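Side-chain contact in putative poly(3-hydroxybutyrate) depolymerase LpqC (Bordetella parapertussis 12822, PDB 3D0K), which probably acts as a serine hydrolase of the alpha/beta-hydrolase type, cleaving ester bonds of poly(3-hydroxybutyrate) or a related substrate: residues T196-H199 / L200-L204. Sequence-based numbering, arbitrary orientation.
Sequences TEDH and LARLL
E197 and L200 run side by side because the glutamate chain bends at its second torsion (chi2 -81°) while L200 sets CG opposite its own backbone N (chi1 -177°). OE1 of E197 thus comes to lie 3.7 Å from CD2 of L200, a contact of an acid oxygen with a methyl group rather than a polar bond. The carboxylate has its own partner, since OE2 of E197 forms a salt bridge with R255 on helix 237-255, and L200 packs against the same arginine as well as P180 and L190.

One residue earlier, T196 is the N-cap of helix 197-205 and makes a capping box with H199. The threonine OG1 accepts weakly from H199 N at 3.3 Å. In return, ND1 of H199 receives T196 N at 3.1 Å, at the ring edge and nearly in the ring plane. The short threonine side chain and the imidazole nitrogen thus take up amides at the helix start, before the regular bonding of the interior is established.

Beyond the cap, R202 N binds D198 O at 3.0 Å. The arginine chain, extended from CG to NE, passes alongside that oxygen, which its guanidinium meets obliquely. NH2 lies 4.2 Å from D198 OD1 with no N-H aimed at it, so at most a weak attraction of charges is likely. Branched, aliphatic L200 and L203 suit buried positions, L203 meeting M158 of helix 149-160, whereas the polar residues occupy exposed ones. Acids in the first turn would suit the helix dipole, supplementing a cap of one firmer bond and weaker ones, after which regular helix bonds follow.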
# COMPACT_ATOMS: atom_id res chain seq x y z
N THR A 196 1.83 -12.43 -15.88
CA THR A 196 1.88 -12.37 -17.37
C THR A 196 2.29 -10.98 -17.85
O THR A 196 2.31 -10.04 -17.06
CB THR A 196 0.50 -12.68 -17.97
OG1 THR A 196 -0.39 -11.63 -17.60
CG2 THR A 196 -0.05 -14.01 -17.44
N GLU A 197 2.60 -10.85 -19.15
CA GLU A 197 2.82 -9.52 -19.74
C GLU A 197 1.62 -8.57 -19.59
O GLU A 197 1.82 -7.36 -19.47
CB GLU A 197 3.29 -9.62 -21.21
CG GLU A 197 4.82 -9.98 -21.32
CD GLU A 197 5.78 -8.76 -21.13
OE1 GLU A 197 6.62 -8.78 -20.23
OE2 GLU A 197 5.71 -7.79 -21.91
N ASP A 198 0.41 -9.10 -19.55
CA ASP A 198 -0.77 -8.29 -19.25
C ASP A 198 -0.71 -7.66 -17.86
O ASP A 198 -1.14 -6.49 -17.70
CB ASP A 198 -2.08 -9.09 -19.42
CG ASP A 198 -2.39 -9.42 -20.89
OD1 ASP A 198 -3.37 -10.18 -21.17
OD2 ASP A 198 -1.66 -8.92 -21.79
N HIS A 199 -0.22 -8.39 -16.85
CA HIS A 199 -0.10 -7.81 -15.50
C HIS A 199 0.86 -6.63 -15.56
O HIS A 199 0.60 -5.57 -14.99
CB HIS A 199 0.45 -8.81 -14.46
CG HIS A 199 -0.56 -9.81 -13.99
ND1 HIS A 199 -0.59 -11.11 -14.45
CD2 HIS A 199 -1.60 -9.68 -13.13
CE1 HIS A 199 -1.60 -11.74 -13.88
NE2 HIS A 199 -2.24 -10.90 -13.10
N LEU A 200 1.97 -6.85 -16.25
CA LEU A 200 2.98 -5.82 -16.43
C LEU A 200 2.42 -4.58 -17.18
O LEU A 200 2.68 -3.44 -16.76
CB LEU A 200 4.22 -6.38 -17.15
CG LEU A 200 5.34 -5.33 -17.30
CD1 LEU A 200 5.73 -4.60 -15.99
CD2 LEU A 200 6.60 -5.93 -17.92
N ALA A 201 1.70 -4.80 -18.27
CA ALA A 201 1.13 -3.67 -19.02
C ALA A 201 0.19 -2.88 -18.12
O ALA A 201 0.23 -1.66 -18.09
CB ALA A 201 0.38 -4.17 -20.27
N ARG A 202 -0.66 -3.58 -17.36
CA ARG A 202 -1.62 -2.89 -16.49
C ARG A 202 -0.90 -2.12 -15.38
O ARG A 202 -1.29 -0.95 -15.05
CB ARG A 202 -2.57 -3.88 -15.84
CG ARG A 202 -3.51 -4.58 -16.81
CD ARG A 202 -4.10 -5.69 -15.98
NE ARG A 202 -4.48 -6.91 -16.70
CZ ARG A 202 -5.40 -6.96 -17.66
NH1 ARG A 202 -6.02 -5.84 -18.05
NH2 ARG A 202 -5.67 -8.12 -18.25
N LEU A 203 0.14 -2.74 -14.82
CA LEU A 203 0.99 -2.04 -13.80
C LEU A 203 1.56 -0.75 -14.33
O LEU A 203 1.47 0.33 -13.68
CB LEU A 203 2.12 -2.97 -13.33
CG LEU A 203 3.23 -2.38 -12.46
CD1 LEU A 203 2.63 -1.96 -11.09
CD2 LEU A 203 4.41 -3.33 -12.35
N LEU A 204 2.22 -0.84 -15.49
CA LEU A 204 2.82 0.32 -16.12
C LEU A 204 1.86 1.45 -16.46
O LEU A 204 2.23 2.60 -16.36
CB LEU A 204 3.63 -0.09 -17.37
CG LEU A 204 4.88 -0.96 -17.11
CD1 LEU A 204 5.44 -1.51 -18.42
CD2 LEU A 204 5.98 -0.17 -16.33